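Putative DNA protection protein (Streptomyces coelicolor, PDB 4CYB) probably oxidises and binds iron as a twelve-subunit, ferritin-like cage of the Dps family. Local coordinates at residues J[29-41]-J[85-99]. Numbering follows the deposited sequence.
Sequences NKVLADTRILHDL and VAVGDPRHVAEITTV
Asp-34 OD1 takes two bonds, from Thr-97 and Thr-98: Thr-97 OG1 donates to its anti lone pair at 2.6 Å. Thr-98 N lies 3.0 Å from Asp-34 OD1 and meets it nearly end-on to the carboxylate bond. The other oxygen, OD2, turns its syn lone pair to Lys-30 NZ in a 2.7 Å salt bridge. The lysine chain, bent at chi2 (52°) and chi4 (52°), runs past Ile-96 and brings NZ to Thr-98 OG1 as well; Glu-126 is a second acidic partner. With alanine here in place of Asp-34, Thr-97 OG1 and Thr-98 N would probably lose their shared acceptor and Lys-30 one of its two acidic mates. Between the polar ends, Ala-33 CB packs on Ile-96 CG2 (3.6 Å) and Ile-37 CD1 on Val-93 CG1. Arg-36 NH1 and NH2 both grip Gly-88 O end-on, each at 3.0 Å, with Val-93 CG2 over one guanidinium face; NH2 also bridges to Asp-40 of the second subunit. Asn-29 spans the loop, OD1 accepting from Val-87 N (2.9 Å) and ND2 donating to Val-85 O. Side chains of helix 18-48 thus satisfy main-chain groups flanking the short Dps connector helix, consistent with holding it crosswise on helix 18-48 beside the second subunit.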
loop_
_atom_site.group_PDB
_atom_site.type_symbol
_atom_site.label_atom_id
_atom_site.label_comp_id
_atom_site.label_asym_id
_atom_site.label_seq_id
_atom_site.Cartn_x
_atom_site.Cartn_y
_atom_site.Cartn_z
ATOM N N ASN J 29 -7.808 -32.826 15.418
ATOM C CA ASN J 29 -6.609 -32.808 16.231
ATOM C C ASN J 29 -5.504 -33.683 15.677
ATOM O O ASN J 29 -4.342 -33.393 15.857
ATOM C CB ASN J 29 -6.841 -33.083 17.722
ATOM C CG ASN J 29 -7.127 -31.811 18.505
ATOM O OD1 ASN J 29 -6.453 -30.788 18.315
ATOM N ND2 ASN J 29 -8.094 -31.877 19.408
ATOM N N LYS J 30 -5.861 -34.781 15.026
ATOM C CA LYS J 30 -4.822 -35.601 14.404
ATOM C C LYS J 30 -4.192 -34.863 13.230
ATOM O O LYS J 30 -2.945 -34.841 13.086
ATOM C CB LYS J 30 -5.398 -36.988 13.964
ATOM C CG LYS J 30 -4.361 -37.897 13.275
ATOM C CD LYS J 30 -3.086 -38.059 14.101
ATOM C CE LYS J 30 -2.279 -39.251 13.590
ATOM N NZ LYS J 30 -2.033 -39.221 12.136
ATOM N N VAL J 31 -5.021 -34.266 12.398
ATOM C CA VAL J 31 -4.520 -33.468 11.268
ATOM C C VAL J 31 -3.628 -32.354 11.823
ATOM O O VAL J 31 -2.577 -32.047 11.250
ATOM C CB VAL J 31 -5.675 -32.879 10.438
ATOM C CG1 VAL J 31 -5.147 -31.866 9.410
ATOM C CG2 VAL J 31 -6.394 -34.038 9.706
ATOM N N LEU J 32 -4.089 -31.720 12.885
ATOM C CA LEU J 32 -3.339 -30.579 13.515
ATOM C C LEU J 32 -1.977 -31.043 14.016
ATOM O O LEU J 32 -0.954 -30.386 13.744
ATOM C CB LEU J 32 -4.196 -30.016 14.644
ATOM C CG LEU J 32 -3.874 -28.680 15.269
ATOM C CD1 LEU J 32 -3.639 -27.652 14.150
ATOM C CD2 LEU J 32 -5.050 -28.328 16.171
ATOM N N ALA J 33 -1.936 -32.185 14.725
ATOM C CA ALA J 33 -0.659 -32.760 15.212
ATOM C C ALA J 33 0.283 -33.044 14.049
ATOM O O ALA J 33 1.458 -32.681 14.092
ATOM C CB ALA J 33 -0.904 -34.023 16.080
ATOM N N ASP J 34 -0.197 -33.703 12.982
ATOM C CA ASP J 34 0.653 -33.965 11.833
ATOM C C ASP J 34 1.138 -32.673 11.112
ATOM O O ASP J 34 2.304 -32.577 10.676
ATOM C CB ASP J 34 -0.041 -34.879 10.830
ATOM C CG ASP J 34 -0.387 -36.295 11.425
ATOM O OD1 ASP J 34 0.330 -36.785 12.331
ATOM O OD2 ASP J 34 -1.409 -36.885 10.981
ATOM N N THR J 35 0.250 -31.704 11.043
ATOM C CA THR J 35 0.548 -30.451 10.378
ATOM C C THR J 35 1.542 -29.641 11.234
ATOM O O THR J 35 2.426 -28.971 10.681
ATOM C CB THR J 35 -0.722 -29.621 10.163
ATOM O OG1 THR J 35 -1.620 -30.328 9.294
ATOM C CG2 THR J 35 -0.363 -28.258 9.476
ATOM N N ARG J 36 1.396 -29.673 12.546
ATOM C CA ARG J 36 2.475 -29.107 13.416
ATOM C C ARG J 36 3.874 -29.672 13.129
ATOM O O ARG J 36 4.854 -28.915 12.988
ATOM C CB ARG J 36 2.146 -29.236 14.900
ATOM C CG ARG J 36 0.910 -28.470 15.328
ATOM C CD ARG J 36 1.334 -27.078 15.750
ATOM N NE ARG J 36 2.266 -27.068 16.873
ATOM C CZ ARG J 36 1.872 -27.172 18.145
ATOM N NH1 ARG J 36 0.573 -27.333 18.426
ATOM N NH2 ARG J 36 2.777 -27.183 19.126
ATOM N N ILE J 37 3.979 -31.007 12.942
ATOM C CA ILE J 37 5.301 -31.580 12.636
ATOM C C ILE J 37 5.758 -31.108 11.231
ATOM O O ILE J 37 6.919 -30.804 11.028
ATOM C CB ILE J 37 5.207 -33.145 12.636
ATOM C CG1 ILE J 37 4.704 -33.604 14.015
ATOM C CG2 ILE J 37 6.555 -33.765 12.246
ATOM C CD1 ILE J 37 5.659 -33.233 15.138
ATOM N N LEU J 38 4.837 -31.048 10.280
ATOM C CA LEU J 38 5.161 -30.696 8.903
ATOM C C LEU J 38 5.609 -29.227 8.819
ATOM O O LEU J 38 6.601 -28.927 8.155
ATOM C CB LEU J 38 3.980 -30.976 7.963
ATOM C CG LEU J 38 4.292 -30.590 6.511
ATOM C CD1 LEU J 38 5.608 -31.226 6.042
ATOM C CD2 LEU J 38 3.107 -31.057 5.630
ATOM N N HIS J 39 4.959 -28.365 9.601
ATOM C CA HIS J 39 5.413 -26.948 9.644
ATOM C C HIS J 39 6.874 -26.908 10.110
ATOM O O HIS J 39 7.728 -26.223 9.545
ATOM C CB HIS J 39 4.535 -26.130 10.619
ATOM C CG HIS J 39 5.156 -24.780 10.933
ATOM N ND1 HIS J 39 5.068 -23.710 10.083
ATOM C CD2 HIS J 39 6.009 -24.422 11.929
ATOM C CE1 HIS J 39 5.803 -22.667 10.600
ATOM N NE2 HIS J 39 6.360 -23.097 11.723
ATOM N N ASP J 40 7.151 -27.601 11.211
ATOM C CA ASP J 40 8.469 -27.610 11.795
ATOM C C ASP J 40 9.490 -28.317 10.894
ATOM O O ASP J 40 10.647 -27.940 10.875
ATOM C CB ASP J 40 8.411 -28.233 13.195
ATOM C CG ASP J 40 7.782 -27.248 14.236
ATOM O OD1 ASP J 40 7.538 -26.021 13.915
ATOM O OD2 ASP J 40 7.529 -27.692 15.389
ATOM N N LEU J 41 9.077 -29.315 10.098
ATOM C CA LEU J 41 10.008 -29.873 9.098
ATOM C C LEU J 41 10.349 -28.838 8.000
ATOM O O LEU J 41 11.497 -28.715 7.590
ATOM C CB LEU J 41 9.375 -31.125 8.419
ATOM C CG LEU J 41 9.376 -32.469 9.145
ATOM C CD1 LEU J 41 8.638 -33.407 8.197
ATOM C CD2 LEU J 41 10.854 -32.889 9.347
ATOM N N VAL J 85 -10.949 -28.896 22.411
ATOM C CA VAL J 85 -9.637 -28.408 22.859
ATOM C C VAL J 85 -8.578 -28.735 21.829
ATOM O O VAL J 85 -8.254 -29.942 21.571
ATOM C CB VAL J 85 -9.269 -28.964 24.273
ATOM C CG1 VAL J 85 -7.967 -28.288 24.814
ATOM C CG2 VAL J 85 -10.459 -28.729 25.225
ATOM N N ALA J 86 -8.018 -27.678 21.212
ATOM C CA ALA J 86 -6.947 -27.881 20.196
ATOM C C ALA J 86 -5.653 -28.359 20.871
ATOM O O ALA J 86 -5.294 -27.900 21.991
ATOM C CB ALA J 86 -6.695 -26.567 19.434
ATOM N N VAL J 87 -4.926 -29.256 20.206
ATOM C CA VAL J 87 -3.645 -29.703 20.769
ATOM C C VAL J 87 -2.647 -28.527 20.921
ATOM O O VAL J 87 -2.501 -27.706 19.995
ATOM C CB VAL J 87 -3.036 -30.847 19.955
ATOM C CG1 VAL J 87 -2.778 -30.455 18.514
ATOM C CG2 VAL J 87 -1.756 -31.339 20.631
ATOM N N GLY J 88 -2.042 -28.409 22.097
ATOM C CA GLY J 88 -1.253 -27.183 22.431
ATOM C C GLY J 88 0.250 -27.387 22.394
ATOM O O GLY J 88 0.891 -27.138 21.400
ATOM N N ASP J 89 0.836 -27.784 23.515
ATOM C CA ASP J 89 2.282 -27.935 23.639
ATOM C C ASP J 89 2.818 -29.015 22.691
ATOM O O ASP J 89 2.144 -30.056 22.503
ATOM C CB ASP J 89 2.620 -28.268 25.097
ATOM C CG ASP J 89 4.107 -28.265 25.386
ATOM O OD1 ASP J 89 4.748 -29.304 25.124
ATOM O OD2 ASP J 89 4.652 -27.242 25.893
ATOM N N PRO J 90 3.995 -28.759 22.069
ATOM C CA PRO J 90 4.538 -29.776 21.143
ATOM C C PRO J 90 4.786 -31.179 21.778
ATOM O O PRO J 90 4.858 -32.194 21.048
ATOM C CB PRO J 90 5.882 -29.184 20.691
ATOM C CG PRO J 90 6.247 -28.187 21.745
ATOM C CD PRO J 90 4.945 -27.629 22.280
ATOM N N ARG J 91 4.894 -31.243 23.102
ATOM C CA ARG J 91 5.076 -32.553 23.740
ATOM C C ARG J 91 3.803 -33.362 23.687
ATOM O O ARG J 91 3.859 -34.610 23.688
ATOM C CB ARG J 91 5.595 -32.378 25.179
ATOM C CG ARG J 91 7.103 -31.987 25.138
ATOM C CD ARG J 91 7.608 -31.361 26.458
ATOM N NE ARG J 91 7.088 -29.992 26.585
ATOM C CZ ARG J 91 7.631 -29.019 27.331
ATOM N NH1 ARG J 91 8.692 -29.265 28.061
ATOM N NH2 ARG J 91 7.055 -27.817 27.389
ATOM N N HIS J 92 2.656 -32.675 23.635
ATOM C CA HIS J 92 1.396 -33.364 23.346
ATOM C C HIS J 92 1.270 -33.746 21.891
ATOM O O HIS J 92 0.861 -34.867 21.556
ATOM C CB HIS J 92 0.215 -32.532 23.859
ATOM C CG HIS J 92 -1.082 -33.306 23.964
ATOM N ND1 HIS J 92 -2.285 -32.700 24.084
ATOM C CD2 HIS J 92 -1.334 -34.683 23.923
ATOM C CE1 HIS J 92 -3.248 -33.631 24.169
ATOM N NE2 HIS J 92 -2.669 -34.849 24.058
ATOM N N VAL J 93 1.619 -32.817 20.974
ATOM C CA VAL J 93 1.649 -33.131 19.539
ATOM C C VAL J 93 2.386 -34.454 19.271
ATOM O O VAL J 93 1.906 -35.279 18.505
ATOM C CB VAL J 93 2.314 -31.950 18.746
ATOM C CG1 VAL J 93 2.766 -32.358 17.323
ATOM C CG2 VAL J 93 1.340 -30.741 18.698
ATOM N N ALA J 94 3.535 -34.612 19.955
ATOM C CA ALA J 94 4.430 -35.801 19.873
ATOM C C ALA J 94 3.688 -37.098 20.139
ATOM O O ALA J 94 3.940 -38.121 19.505
ATOM C CB ALA J 94 5.617 -35.650 20.837
ATOM N N GLU J 95 2.716 -37.026 21.036
ATOM C CA GLU J 95 1.976 -38.198 21.452
ATOM C C GLU J 95 0.837 -38.553 20.525
ATOM O O GLU J 95 0.331 -39.678 20.606
ATOM C CB GLU J 95 1.444 -38.039 22.867
ATOM C CG GLU J 95 2.552 -37.847 23.894
ATOM C CD GLU J 95 1.995 -37.333 25.207
ATOM O OE1 GLU J 95 0.827 -36.875 25.232
ATOM O OE2 GLU J 95 2.719 -37.330 26.223
ATOM N N ILE J 96 0.439 -37.624 19.640
ATOM C CA ILE J 96 -0.713 -37.812 18.776
ATOM C C ILE J 96 -0.275 -38.060 17.316
ATOM O O ILE J 96 -0.922 -38.858 16.554
ATOM C CB ILE J 96 -1.640 -36.553 18.810
ATOM C CG1 ILE J 96 -2.255 -36.359 20.212
ATOM C CG2 ILE J 96 -2.732 -36.652 17.704
ATOM C CD1 ILE J 96 -3.002 -35.026 20.398
ATOM N N THR J 97 0.811 -37.401 16.887
ATOM C CA THR J 97 1.171 -37.441 15.445
ATOM C C THR J 97 1.645 -38.842 15.032
ATOM O O THR J 97 2.182 -39.596 15.861
ATOM C CB THR J 97 2.307 -36.443 15.118
ATOM O OG1 THR J 97 2.555 -36.433 13.694
ATOM C CG2 THR J 97 3.621 -36.800 15.911
ATOM N N THR J 98 1.464 -39.191 13.766
ATOM C CA THR J 98 2.177 -40.345 13.272
ATOM C C THR J 98 3.275 -39.993 12.240
ATOM O O THR J 98 3.817 -40.868 11.574
ATOM C CB THR J 98 1.201 -41.373 12.672
ATOM O OG1 THR J 98 0.415 -40.754 11.671
ATOM C CG2 THR J 98 0.275 -41.992 13.777
ATOM N N VAL J 99 3.622 -38.708 12.104
ATOM C CA VAL J 99 4.731 -38.338 11.231
ATOM C C VAL J 99 6.036 -38.640 11.972
ATOM O O VAL J 99 6.264 -38.083 13.039
ATOM C CB VAL J 99 4.707 -36.800 10.861
ATOM C CG1 VAL J 99 5.874 -36.456 9.923
ATOM C CG2 VAL J 99 3.369 -36.455 10.232
HETATM O O HOH W 1 -2.000 -27.005 17.174
#